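Side-chain contacts in phosphatidylserine synthase (Haemophilus influenzae, PDB 3HSI), which belongs to the phospholipase D superfamily of enzymes and forms a two-chain assembly, each chain built on mixed beta-sheets packed with helices: residues E332-L335 against R336-C339; N381-P384 against R385-R388; A108-Y111 against C112-Q116; I89-H92 against R93-N97; A23-A26 against E27-E30. All coordinates share one frame; numbering follows the deposited sequence.

Contact 1 of 5, residues E332-L335 against R336-C339; sequences ESNL and RRFC
L335 and C339 meet one turn apart on the buried side of helix 327-341, where the side chains pack closely. CD1 of L335 lies 4.0 Å from SG of C339, and the same methyl reaches F338, 4.3 Å from its CD2, meeting that ring at a slant. In L335, CG stands anti to the backbone N (chi1 -176°), beside its own carbonyl carbon, from where CD1 reaches the next turn. Regular helix bonds run beneath, such as C339 N to L335 O at 2.9 Å.

The outer side is looser. N334 and R337 run side by side, their amide and guanidinium planes 78° apart. The R337 chain bends at chi3 (89°) and turns the edge of its guanidinium to the amide: NH1 comes to 2.5 Å from OD1 of N334, too short to be taken literally. K455 also donates to this OD1, which may thus serve two cationic groups; the K455 bond is the sounder. R337 itself is exposed.

E332 ends between K308, in a salt bridge, and Y434, while R336 NE bonds to L428 O. Beneath the helix, L335, F338 and C339 rest on strand 351-356, and L335 and F338 also touch strand 300-306.

Contact 2 of 5, residues N381-P384 against R385-R388; sequences NLNP and RAWR
N383 and the residues after it form an Asx motif, which starts a single helical turn in the loop between strands 374-378 and 391-398. Two hydrogen bonds define it. OD1 of N383 accepts from A386 N at 3.0 Å, the donor standing 38° out of the amide's carbonyl plane, and O of N383 accepts from W387 N at 3.2 Å, this time in the plane. CG of N383 sits in the crowded position between backbone N and carbonyl carbon (chi1 62°), which folds the amide back over the turn. A weak bond from W387 N to P384 O, 3.1 Å, adds to the grip on that N-H.

Longer polar reaches go elsewhere. N381 OD1 takes a bond from K366, the lysine of the HxK(x)4D signature of the phospholipase D superfamily. R385 makes a salt bridge with D390 and bonds to I457 O, and W387 NE1 bonds to E264.

The apolar part is small: L382 and W387 point the same way, side by side, against helices 258-268 and 285-296. W387 also packs on R216 of the second subunit. At the far end of its indole, CH2 lies 4.0 Å from CD2 of L382.

Contact 3 of 5, residues A108-Y111 against C112-Q116; sequences ADWY and CEQRQ
The indole of W110 has Q114 over one face and E113 at its edge. CG of Q114 sits 3.4 Å above the W110 ring plane, offset toward the rim, and makes a CH-pi contact with the five-membered ring, 3.8 Å from its centroid. The amide of Q114 follows the ring at a shallow tilt, the two planes 28° apart. At the edge, OE2 of E113 lies near the ring plane, 4.1 Å from CD1 of W110.

The indole is placed by CG standing anti to the backbone N (chi1 173°). Q114 reaches it by bending at chi2 (-43°), which folds its chain back over the ring, and CG of Q114 also comes to 3.3 Å from O of W110. The two nitrogens, NE1 of W110 and NE2 of Q114, are 3.3 Å apart, but both are donors and do not bond. A second-shell amide settles the matter: OE1 of Q67 accepts from W110 NE1, while NE2 of Q67 donates to Q114 OE1, so one side chain fixes both groups.

The backbone between them is regular; Q114 N reaches W110 O at 2.9 Å in an almost straight bond. On another flank Y111 stacks its ring on F127 and its OH bonds to W60 O, and R115 forms salt bridges with D205 and D123. This is an i to i+4 aromatic-glutamine pair on the buried flank of helix 107-118, where W110 and Q114 both pack on L70 of helix 64-79 in a layered alpha/beta fold.

Contact 4 of 5, residues I89-H92 against R93-N97; sequences IDWH and RAQRN
D90 meets R93 from CB to the carboxylate: its CB lies 4.0 Å from CB of R93. CG is anti to the backbone N (chi1 -175°), which brings the carboxylate round to the N-H three residues on: OD2 of D90 accepts from R93 N at 2.9 Å, nearly straight (167°), using the lone pair away from the other oxygen. That other oxygen, OD1, is held by L141 N, so both carboxylate oxygens have backbone partners.

The main chain of D90 joins in, its O accepting from A94 N at 3.2 Å. Together these bonds make an Asx motif, which turns the chain as it leaves strand 84-90 on its way to helix 107-118. Q95 N then bonds to H92 O at 3.1 Å, the donor standing well above the carbonyl plane.

W91 carries the terminal amide of Q95 over one face, the planes 77° apart; that amide is probably turned over, so which of its atoms lies over the ring is left open. NE1 of W91 bonds to T212. R93 bends at chi2 and sends its guanidinium to Y59, in a cation-pi contact, and to Q61, while CD of R93 lies over a face of the R96 guanidinium, whose NE forms a salt bridge with E136. On the buried side, CG1 of I89 packs against CB of A94 at 4.1 Å.

Contact 5 of 5, residues A23-A26 against E27-E30; sequences ALQA and EQIE
OE1 of Q28 accepts from the backbone N of Q25 at 2.7 Å, the shortest polar bond of this turn, with the donor tilted 26° from the amide's carbonyl plane. The Q28 chain runs back across the turn to get there: CG lies beside the backbone N (chi1 -66°) and the chain stays extended beyond it. A return bond runs between the same residues, Q28 N to Q25 O at 3.0 Å, so Q25 and Q28 hold each other through one side-chain and one backbone link. The next bond along, I29 N to A26 O at 3.2 Å, has the same three-residue spacing. In both backbone bonds the donor stands well above the carbonyl plane.

Below the turn, L24 and I29 cross at about a right angle. CD2 of L24 presses to 3.4 Å from CG1 of I29, closer than two such carbons usually sit, and CD1 of I29 also reaches O of Q25 at 3.4 Å. Both side chains have a torsion away from the usual staggered values, consistent with some strain. Both also lie on I178 of strand 171-179, which gives the pair a buried floor.

On the outer side, the ends of Q25 and E27 run alongside each other, amide and carboxylate planes 59° apart, in an exposed position. The whole is a short 3-10 turn joining strand 22-23, paired with 245-252, to strand 29-31, paired with 171-179, so the chain here passes from one mixed sheet of the fold to the other.

In the fold
The centre of contact 2 lies nearest the centre of the chain, about 11 Å from it, and the second subunit reaches this contact alone. Contacts 2, 3 and 4 are buried, 1 and 5 partly so. Contacts 1 and 3 are helix turns, their centres about 44 Å apart on opposite sides of the chain's centre; one packs on strands through aliphatic, ring and sulfur atoms, the other on a helix through an indole and amides. Contacts 2 and 4 share the Asx motif, once between two strands and once at a strand end. Contact 5 turns between sheets and relies on glutamine. Contacts 3 and 4 touch: A108 N lies 2.9 Å from A94 O, and Y111 packs on I89.

Contact 1 of 5, residues E332-L335 against R336-C339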
loop_
_atom_site.group_PDB
_atom_site.type_symbol
_atom_site.label_atom_id
_atom_site.label_comp_id
_atom_site.label_asym_id
_atom_site.label_seq_id
_atom_site.Cartn_x
_atom_site.Cartn_y
_atom_site.Cartn_z
ATOM N N GLU C 332 19.944 -11.640 1.018
ATOM C CA GLU C 332 21.282 -12.017 0.603
ATOM C C GLU C 332 21.284 -12.279 -0.899
ATOM O O GLU C 332 22.178 -11.824 -1.604
ATOM C CB GLU C 332 21.763 -13.250 1.343
ATOM C CG GLU C 332 23.280 -13.451 1.279
ATOM C CD GLU C 332 23.739 -14.809 1.856
ATOM O OE1 GLU C 332 24.640 -14.802 2.721
ATOM O OE2 GLU C 332 23.203 -15.878 1.462
ATOM N N SER C 333 20.292 -12.999 -1.407
ATOM C CA SER C 333 20.374 -13.325 -2.821
ATOM C C SER C 333 20.178 -12.090 -3.711
ATOM O O SER C 333 20.743 -12.019 -4.798
ATOM C CB SER C 333 19.473 -14.510 -3.213
ATOM O OG SER C 333 18.193 -14.342 -2.715
ATOM N N ASN C 334 19.431 -11.103 -3.211
ATOM C CA ASN C 334 19.347 -9.817 -3.880
ATOM C C ASN C 334 20.698 -9.061 -3.875
ATOM O O ASN C 334 21.111 -8.497 -4.897
ATOM C CB ASN C 334 18.149 -8.989 -3.352
ATOM C CG ASN C 334 16.815 -9.392 -4.055
ATOM O OD1 ASN C 334 16.708 -9.298 -5.272
ATOM N ND2 ASN C 334 15.833 -9.858 -3.298
ATOM N N LEU C 335 21.387 -9.081 -2.738
ATOM C CA LEU C 335 22.776 -8.615 -2.667
ATOM C C LEU C 335 23.698 -9.376 -3.635
ATOM O O LEU C 335 24.494 -8.784 -4.366
ATOM C CB LEU C 335 23.290 -8.767 -1.243
ATOM C CG LEU C 335 24.696 -8.230 -1.049
ATOM C CD1 LEU C 335 24.732 -6.717 -1.336
ATOM C CD2 LEU C 335 25.130 -8.531 0.364
ATOM N N ARG C 336 23.579 -10.695 -3.674
ATOM C CA ARG C 336 24.432 -11.466 -4.588
ATOM C C ARG C 336 24.237 -11.035 -6.051
ATOM O O ARG C 336 25.213 -10.901 -6.797
ATOM C CB ARG C 336 24.241 -12.981 -4.425
ATOM C CG ARG C 336 25.428 -13.803 -4.972
ATOM C CD ARG C 336 25.199 -15.282 -4.689
ATOM N NE ARG C 336 26.334 -16.127 -5.051
ATOM C CZ ARG C 336 26.477 -16.707 -6.230
ATOM N NH1 ARG C 336 25.567 -16.521 -7.181
ATOM N NH2 ARG C 336 27.530 -17.472 -6.469
ATOM N N ARG C 337 22.985 -10.835 -6.446
ATOM C CA ARG C 337 22.662 -10.344 -7.780
ATOM C C ARG C 337 23.253 -8.954 -8.075
ATOM O O ARG C 337 23.695 -8.674 -9.194
ATOM C CB ARG C 337 21.141 -10.291 -7.981
ATOM C CG ARG C 337 20.754 -10.346 -9.433
ATOM C CD ARG C 337 19.247 -10.556 -9.642
ATOM N NE ARG C 337 18.512 -9.288 -9.695
ATOM C CZ ARG C 337 17.815 -8.766 -8.679
ATOM N NH1 ARG C 337 17.753 -9.392 -7.503
ATOM N NH2 ARG C 337 17.172 -7.610 -8.840
ATOM N N PHE C 338 23.213 -8.087 -7.072
ATOM C CA PHE C 338 23.781 -6.753 -7.162
ATOM C C PHE C 338 25.297 -6.799 -7.341
ATOM O O PHE C 338 25.849 -6.064 -8.159
ATOM C CB PHE C 338 23.442 -6.014 -5.875
ATOM C CG PHE C 338 24.032 -4.654 -5.778
ATOM C CD1 PHE C 338 23.473 -3.588 -6.478
ATOM C CD2 PHE C 338 25.129 -4.422 -4.917
ATOM C CE1 PHE C 338 24.027 -2.296 -6.346
ATOM C CE2 PHE C 338 25.680 -3.151 -4.761
ATOM C CZ PHE C 338 25.134 -2.072 -5.461
ATOM N N CYS C 339 25.956 -7.662 -6.580
ATOM C CA CYS C 339 27.408 -7.824 -6.645
ATOM C C CYS C 339 27.837 -8.473 -7.943
ATOM O O CYS C 339 28.975 -8.322 -8.385
ATOM C CB CYS C 339 27.897 -8.646 -5.462
ATOM S SG CYS C 339 27.683 -7.768 -3.862
#

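Contact 2 of 5, residues N381-P384 against R385-R388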
loop_
_atom_site.group_PDB
_atom_site.type_symbol
_atom_site.label_atom_id
_atom_site.label_comp_id
_atom_site.label_asym_id
_atom_site.label_seq_id
_atom_site.Cartn_x
_atom_site.Cartn_y
_atom_site.Cartn_z
ATOM N N ASN C 381 15.199 3.053 7.000
ATOM C CA ASN C 381 15.813 1.781 6.593
ATOM C C ASN C 381 16.179 1.769 5.120
ATOM O O ASN C 381 16.698 0.764 4.620
ATOM C CB ASN C 381 14.861 0.599 6.859
ATOM C CG ASN C 381 14.702 0.283 8.326
ATOM O OD1 ASN C 381 15.656 0.340 9.088
ATOM N ND2 ASN C 381 13.493 -0.069 8.731
ATOM N N LEU C 382 15.929 2.857 4.400
ATOM C CA LEU C 382 16.290 2.870 2.977
ATOM C C LEU C 382 15.663 1.695 2.221
ATOM O O LEU C 382 16.331 0.987 1.436
ATOM C CB LEU C 382 17.814 2.877 2.815
ATOM C CG LEU C 382 18.453 4.141 3.419
ATOM C CD1 LEU C 382 19.992 4.025 3.505
ATOM C CD2 LEU C 382 18.033 5.351 2.591
ATOM N N ASN C 383 14.367 1.492 2.461
ATOM C CA ASN C 383 13.595 0.439 1.780
ATOM C C ASN C 383 12.280 0.985 1.206
ATOM O O ASN C 383 11.874 2.077 1.570
ATOM C CB ASN C 383 13.371 -0.747 2.738
ATOM C CG ASN C 383 12.553 -0.391 3.976
ATOM O OD1 ASN C 383 12.135 0.757 4.207
ATOM N ND2 ASN C 383 12.319 -1.391 4.790
ATOM N N PRO C 384 11.596 0.233 0.315
ATOM C CA PRO C 384 10.318 0.751 -0.196
ATOM C C PRO C 384 9.236 1.116 0.850
ATOM O O PRO C 384 8.469 2.038 0.579
ATOM C CB PRO C 384 9.814 -0.382 -1.091
ATOM C CG PRO C 384 11.151 -1.049 -1.547
ATOM C CD PRO C 384 11.940 -1.061 -0.298
ATOM N N ARG C 385 9.157 0.409 1.986
ATOM C CA ARG C 385 8.250 0.780 3.121
ATOM C C ARG C 385 8.476 2.219 3.562
ATOM O O ARG C 385 7.527 2.993 3.759
ATOM C CB ARG C 385 8.565 -0.043 4.388
ATOM C CG ARG C 385 7.955 -1.404 4.489
ATOM C CD ARG C 385 7.880 -1.810 5.961
ATOM N NE ARG C 385 6.808 -1.081 6.647
ATOM C CZ ARG C 385 5.518 -1.380 6.553
ATOM N NH1 ARG C 385 5.126 -2.393 5.789
ATOM N NH2 ARG C 385 4.608 -0.658 7.202
ATOM N N ALA C 386 9.752 2.534 3.802
ATOM C CA ALA C 386 10.178 3.887 4.179
ATOM C C ALA C 386 9.787 4.914 3.103
ATOM O O ALA C 386 9.428 6.046 3.416
ATOM C CB ALA C 386 11.668 3.913 4.443
ATOM N N TRP C 387 9.790 4.512 1.840
ATOM C CA TRP C 387 9.434 5.456 0.768
ATOM C C TRP C 387 7.940 5.706 0.570
ATOM O O TRP C 387 7.533 6.580 -0.222
ATOM C CB TRP C 387 10.064 5.025 -0.566
ATOM C CG TRP C 387 11.201 5.924 -0.964
ATOM C CD1 TRP C 387 11.258 6.746 -2.060
ATOM C CD2 TRP C 387 12.434 6.111 -0.253
ATOM N NE1 TRP C 387 12.454 7.433 -2.071
ATOM C CE2 TRP C 387 13.189 7.061 -0.969
ATOM C CE3 TRP C 387 12.959 5.587 0.940
ATOM C CZ2 TRP C 387 14.454 7.490 -0.539
ATOM C CZ3 TRP C 387 14.208 6.018 1.371
ATOM C CH2 TRP C 387 14.943 6.947 0.630
ATOM N N ARG C 388 7.097 4.956 1.259
ATOM C CA ARG C 388 5.699 5.060 0.933
ATOM C C ARG C 388 4.822 4.941 2.142
ATOM O O ARG C 388 3.816 5.639 2.245
ATOM C CB ARG C 388 5.349 3.967 -0.094
ATOM C CG ARG C 388 3.984 4.037 -0.648
ATOM C CD ARG C 388 3.701 2.784 -1.505
ATOM N NE ARG C 388 4.286 2.819 -2.853
ATOM C CZ ARG C 388 5.502 2.367 -3.185
ATOM N NH1 ARG C 388 6.326 1.857 -2.267
ATOM N NH2 ARG C 388 5.916 2.437 -4.448
#

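Contact 3 of 5, residues A108-Y111 against C112-Q116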
loop_
_atom_site.group_PDB
_atom_site.type_symbol
_atom_site.label_atom_id
_atom_site.label_comp_id
_atom_site.label_asym_id
_atom_site.label_seq_id
_atom_site.Cartn_x
_atom_site.Cartn_y
_atom_site.Cartn_z
ATOM N N ALA C 108 1.367 -2.458 25.899
ATOM C CA ALA C 108 0.281 -1.614 26.454
ATOM C C ALA C 108 -0.256 -2.149 27.810
ATOM O O ALA C 108 -0.388 -1.401 28.774
ATOM C CB ALA C 108 -0.880 -1.435 25.422
ATOM N N ASP C 109 -0.510 -3.451 27.905
ATOM C CA ASP C 109 -0.973 -4.023 29.177
ATOM C C ASP C 109 0.052 -3.723 30.268
ATOM O O ASP C 109 -0.311 -3.306 31.369
ATOM C CB ASP C 109 -1.198 -5.533 29.078
ATOM C CG ASP C 109 -2.295 -5.892 28.130
ATOM O OD1 ASP C 109 -3.280 -5.135 28.066
ATOM O OD2 ASP C 109 -2.197 -6.950 27.461
ATOM N N TRP C 110 1.328 -3.896 29.942
ATOM C CA TRP C 110 2.411 -3.619 30.889
ATOM C C TRP C 110 2.536 -2.119 31.314
ATOM O O TRP C 110 2.778 -1.815 32.490
ATOM C CB TRP C 110 3.738 -4.252 30.386
ATOM C CG TRP C 110 4.973 -3.897 31.181
ATOM C CD1 TRP C 110 5.304 -4.342 32.434
ATOM C CD2 TRP C 110 6.038 -3.024 30.773
ATOM N NE1 TRP C 110 6.512 -3.795 32.834
ATOM C CE2 TRP C 110 6.975 -2.975 31.839
ATOM C CE3 TRP C 110 6.298 -2.277 29.608
ATOM C CZ2 TRP C 110 8.147 -2.217 31.771
ATOM C CZ3 TRP C 110 7.475 -1.538 29.539
ATOM C CH2 TRP C 110 8.378 -1.505 30.621
ATOM N N TYR C 111 2.361 -1.189 30.385
ATOM C CA TYR C 111 2.393 0.222 30.741
ATOM C C TYR C 111 1.324 0.524 31.796
ATOM O O TYR C 111 1.614 1.225 32.758
ATOM C CB TYR C 111 2.211 1.149 29.532
ATOM C CG TYR C 111 3.101 0.912 28.319
ATOM C CD1 TYR C 111 4.465 0.610 28.453
ATOM C CD2 TYR C 111 2.567 1.024 27.006
ATOM C CE1 TYR C 111 5.275 0.391 27.331
ATOM C CE2 TYR C 111 3.373 0.818 25.883
ATOM C CZ TYR C 111 4.725 0.500 26.053
ATOM O OH TYR C 111 5.524 0.293 24.949
ATOM N N CYS C 112 0.111 -0.034 31.630
ATOM C CA CYS C 112 -0.986 0.119 32.623
ATOM C C CYS C 112 -0.661 -0.486 33.962
ATOM O O CYS C 112 -0.920 0.121 35.000
ATOM C CB CYS C 112 -2.230 -0.589 32.178
ATOM S SG CYS C 112 -2.917 0.069 30.733
ATOM N N GLU C 113 -0.147 -1.710 33.924
ATOM C CA GLU C 113 0.282 -2.387 35.107
ATOM C C GLU C 113 1.271 -1.504 35.894
ATOM O O GLU C 113 1.058 -1.235 37.074
ATOM C CB GLU C 113 0.893 -3.735 34.735
ATOM C CG GLU C 113 1.620 -4.411 35.893
ATOM C CD GLU C 113 2.563 -5.525 35.450
ATOM O OE1 GLU C 113 3.611 -5.700 36.102
ATOM O OE2 GLU C 113 2.268 -6.226 34.449
ATOM N N GLN C 114 2.334 -1.047 35.235
ATOM C CA GLN C 114 3.318 -0.150 35.861
ATOM C C GLN C 114 2.713 1.128 36.456
ATOM O O GLN C 114 2.995 1.474 37.577
ATOM C CB GLN C 114 4.458 0.198 34.876
ATOM C CG GLN C 114 5.299 -1.014 34.468
ATOM C CD GLN C 114 5.635 -1.914 35.658
ATOM O OE1 GLN C 114 6.416 -1.548 36.517
ATOM N NE2 GLN C 114 5.045 -3.087 35.699
ATOM N N ARG C 115 1.896 1.825 35.686
ATOM C CA ARG C 115 1.210 3.021 36.165
ATOM C C ARG C 115 0.340 2.767 37.423
ATOM O O ARG C 115 0.385 3.549 38.390
ATOM C CB ARG C 115 0.387 3.609 35.022
ATOM C CG ARG C 115 -0.454 4.778 35.430
ATOM C CD ARG C 115 -1.122 5.401 34.236
ATOM N NE ARG C 115 -1.849 6.579 34.679
ATOM C CZ ARG C 115 -2.431 7.439 33.868
ATOM N NH1 ARG C 115 -2.372 7.236 32.560
ATOM N NH2 ARG C 115 -3.072 8.498 34.358
ATOM N N GLN C 116 -0.422 1.667 37.421
ATOM C CA GLN C 116 -1.241 1.295 38.588
ATOM C C GLN C 116 -0.418 0.915 39.803
ATOM O O GLN C 116 -0.740 1.284 40.926
ATOM C CB GLN C 116 -2.236 0.189 38.239
ATOM C CG GLN C 116 -3.336 0.658 37.285
ATOM C CD GLN C 116 -3.869 2.028 37.648
ATOM O OE1 GLN C 116 -3.794 2.944 36.852
ATOM N NE2 GLN C 116 -4.372 2.186 38.862
#

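Contact 4 of 5, residues I89-H92 against R93-N97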
loop_
_atom_site.group_PDB
_atom_site.type_symbol
_atom_site.label_atom_id
_atom_site.label_comp_id
_atom_site.label_asym_id
_atom_site.label_seq_id
_atom_site.Cartn_x
_atom_site.Cartn_y
_atom_site.Cartn_z
ATOM N N ILE C 89 4.956 5.795 21.096
ATOM C CA ILE C 89 5.358 4.567 20.416
ATOM C C ILE C 89 4.278 4.215 19.420
ATOM O O ILE C 89 3.177 4.768 19.462
ATOM C CB ILE C 89 5.649 3.347 21.396
ATOM C CG1 ILE C 89 4.463 3.028 22.352
ATOM C CG2 ILE C 89 6.985 3.524 22.106
ATOM C CD1 ILE C 89 4.433 3.793 23.699
ATOM N N ASP C 90 4.584 3.296 18.523
ATOM C CA ASP C 90 3.620 2.918 17.514
ATOM C C ASP C 90 2.411 2.279 18.227
ATOM O O ASP C 90 2.570 1.444 19.123
ATOM C CB ASP C 90 4.249 1.966 16.502
ATOM C CG ASP C 90 3.306 1.642 15.381
ATOM O OD1 ASP C 90 3.277 2.440 14.414
ATOM O OD2 ASP C 90 2.559 0.620 15.492
ATOM N N TRP C 91 1.223 2.713 17.831
ATOM C CA TRP C 91 -0.037 2.235 18.366
ATOM C C TRP C 91 -0.267 0.720 18.148
ATOM O O TRP C 91 -0.573 0.031 19.108
ATOM C CB TRP C 91 -1.152 3.041 17.750
ATOM C CG TRP C 91 -2.522 2.480 17.874
ATOM C CD1 TRP C 91 -3.201 1.711 16.936
ATOM C CD2 TRP C 91 -3.428 2.675 18.963
ATOM N NE1 TRP C 91 -4.459 1.420 17.395
ATOM C CE2 TRP C 91 -4.632 1.996 18.628
ATOM C CE3 TRP C 91 -3.347 3.361 20.182
ATOM C CZ2 TRP C 91 -5.750 1.973 19.487
ATOM C CZ3 TRP C 91 -4.467 3.346 21.047
ATOM C CH2 TRP C 91 -5.650 2.649 20.682
ATOM N N HIS C 92 -0.112 0.221 16.914
ATOM C CA HIS C 92 -0.337 -1.211 16.618
ATOM C C HIS C 92 0.722 -2.116 17.291
ATOM O O HIS C 92 0.409 -3.139 17.897
ATOM C CB HIS C 92 -0.298 -1.472 15.113
ATOM C CG HIS C 92 -1.261 -0.649 14.321
ATOM N ND1 HIS C 92 -2.618 -0.908 14.297
ATOM C CD2 HIS C 92 -1.060 0.405 13.496
ATOM C CE1 HIS C 92 -3.215 -0.036 13.504
ATOM N NE2 HIS C 92 -2.294 0.774 13.010
ATOM N N ARG C 93 1.979 -1.711 17.204
ATOM C CA ARG C 93 3.068 -2.504 17.749
ATOM C C ARG C 93 2.924 -2.684 19.256
ATOM O O ARG C 93 3.204 -3.768 19.782
ATOM C CB ARG C 93 4.434 -1.922 17.338
ATOM C CG ARG C 93 5.646 -2.661 17.878
ATOM C CD ARG C 93 5.700 -4.134 17.421
ATOM N NE ARG C 93 6.885 -4.776 17.990
ATOM C CZ ARG C 93 6.983 -5.190 19.256
ATOM N NH1 ARG C 93 5.947 -5.053 20.101
ATOM N NH2 ARG C 93 8.112 -5.751 19.681
ATOM N N ALA C 94 2.430 -1.657 19.935
ATOM C CA ALA C 94 2.269 -1.716 21.399
ATOM C C ALA C 94 1.151 -2.655 21.891
ATOM O O ALA C 94 1.091 -2.972 23.074
ATOM C CB ALA C 94 2.071 -0.299 21.980
ATOM N N GLN C 95 0.277 -3.093 20.981
ATOM C CA GLN C 95 -0.905 -3.830 21.374
ATOM C C GLN C 95 -0.989 -5.224 20.760
ATOM O O GLN C 95 -2.055 -5.790 20.642
ATOM C CB GLN C 95 -2.161 -3.017 21.064
ATOM C CG GLN C 95 -2.199 -1.714 21.844
ATOM C CD GLN C 95 -3.397 -0.865 21.519
ATOM O OE1 GLN C 95 -3.389 -0.094 20.552
ATOM N NE2 GLN C 95 -4.432 -0.972 22.342
ATOM N N ARG C 96 0.143 -5.777 20.386
ATOM C CA ARG C 96 0.172 -7.163 19.956
ATOM C C ARG C 96 1.411 -7.821 20.525
ATOM O O ARG C 96 2.327 -7.135 20.939
ATOM C CB ARG C 96 0.160 -7.256 18.434
ATOM C CG ARG C 96 1.455 -6.823 17.773
ATOM C CD ARG C 96 1.354 -6.996 16.270
ATOM N NE ARG C 96 2.428 -6.320 15.541
ATOM C CZ ARG C 96 3.671 -6.780 15.418
ATOM N NH1 ARG C 96 4.038 -7.912 16.002
ATOM N NH2 ARG C 96 4.556 -6.092 14.719
ATOM N N ASN C 97 1.404 -9.147 20.558
ATOM C CA ASN C 97 2.606 -9.958 20.842
ATOM C C ASN C 97 3.454 -10.198 19.597
ATOM O O ASN C 97 3.098 -9.764 18.502
ATOM C CB ASN C 97 2.184 -11.298 21.432
ATOM C CG ASN C 97 1.403 -11.131 22.694
ATOM O OD1 ASN C 97 1.828 -10.403 23.598
ATOM N ND2 ASN C 97 0.241 -11.778 22.769
#

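Contact 5 of 5, residues A23-A26 against E27-E30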
loop_
_atom_site.group_PDB
_atom_site.type_symbol
_atom_site.label_atom_id
_atom_site.label_comp_id
_atom_site.label_asym_id
_atom_site.label_seq_id
_atom_site.Cartn_x
_atom_site.Cartn_y
_atom_site.Cartn_z
ATOM N N ALA C 23 23.414 26.210 13.380
ATOM C CA ALA C 23 24.830 26.085 13.717
ATOM C C ALA C 23 25.057 25.182 14.917
ATOM O O ALA C 23 24.317 25.227 15.894
ATOM C CB ALA C 23 25.448 27.463 13.940
ATOM N N LEU C 24 26.077 24.347 14.839
ATOM C CA LEU C 24 26.298 23.317 15.841
ATOM C C LEU C 24 27.779 23.254 16.181
ATOM O O LEU C 24 28.585 23.006 15.292
ATOM C CB LEU C 24 25.904 21.998 15.198
ATOM C CG LEU C 24 25.038 20.918 15.801
ATOM C CD1 LEU C 24 25.062 19.805 14.778
ATOM C CD2 LEU C 24 25.617 20.431 17.091
ATOM N N GLN C 25 28.182 23.472 17.430
ATOM C CA GLN C 25 29.601 23.279 17.744
ATOM C C GLN C 25 29.963 21.802 17.758
ATOM O O GLN C 25 29.112 20.948 18.045
ATOM C CB GLN C 25 29.992 24.013 19.012
ATOM C CG GLN C 25 29.475 25.432 18.972
ATOM C CD GLN C 25 30.443 26.393 19.534
ATOM O OE1 GLN C 25 30.889 26.232 20.674
ATOM N NE2 GLN C 25 30.802 27.417 18.749
ATOM N N ALA C 26 31.203 21.495 17.390
ATOM C CA ALA C 26 31.669 20.106 17.295
ATOM C C ALA C 26 31.635 19.413 18.656
ATOM O O ALA C 26 31.342 18.206 18.766
ATOM C CB ALA C 26 33.094 20.052 16.690
ATOM N N GLU C 27 31.930 20.201 19.686
ATOM C CA GLU C 27 31.886 19.758 21.056
ATOM C C GLU C 27 30.462 19.412 21.494
ATOM O O GLU C 27 30.277 18.712 22.479
ATOM C CB GLU C 27 32.391 20.877 21.950
ATOM C CG GLU C 27 31.338 21.941 22.109
ATOM C CD GLU C 27 31.764 23.106 22.955
ATOM O OE1 GLU C 27 32.787 23.000 23.680
ATOM O OE2 GLU C 27 31.048 24.139 22.896
ATOM N N GLN C 28 29.453 19.920 20.796
ATOM C CA GLN C 28 28.075 19.662 21.206
ATOM C C GLN C 28 27.589 18.311 20.708
ATOM O O GLN C 28 26.498 17.912 21.064
ATOM C CB GLN C 28 27.114 20.746 20.707
ATOM C CG GLN C 28 27.309 22.138 21.297
ATOM C CD GLN C 28 26.397 23.179 20.630
ATOM O OE1 GLN C 28 26.398 23.362 19.390
ATOM N NE2 GLN C 28 25.605 23.859 21.454
ATOM N N ILE C 29 28.384 17.625 19.883
ATOM C CA ILE C 29 27.987 16.307 19.344
ATOM C C ILE C 29 28.947 15.218 19.782
ATOM O O ILE C 29 30.158 15.403 19.716
ATOM C CB ILE C 29 27.954 16.266 17.772
ATOM C CG1 ILE C 29 27.364 17.532 17.219
ATOM C CG2 ILE C 29 27.112 15.087 17.261
ATOM C CD1 ILE C 29 28.240 18.191 16.182
ATOM N N GLU C 30 28.392 14.081 20.199
ATOM C CA GLU C 30 29.156 12.843 20.450
ATOM C C GLU C 30 28.500 11.678 19.713
ATOM O O GLU C 30 27.285 11.495 19.797
ATOM C CB GLU C 30 29.198 12.495 21.939
ATOM C CG GLU C 30 29.841 13.562 22.805
ATOM C CD GLU C 30 29.843 13.199 24.286
ATOM O OE1 GLU C 30 29.684 11.996 24.618
ATOM O OE2 GLU C 30 30.014 14.124 25.119
#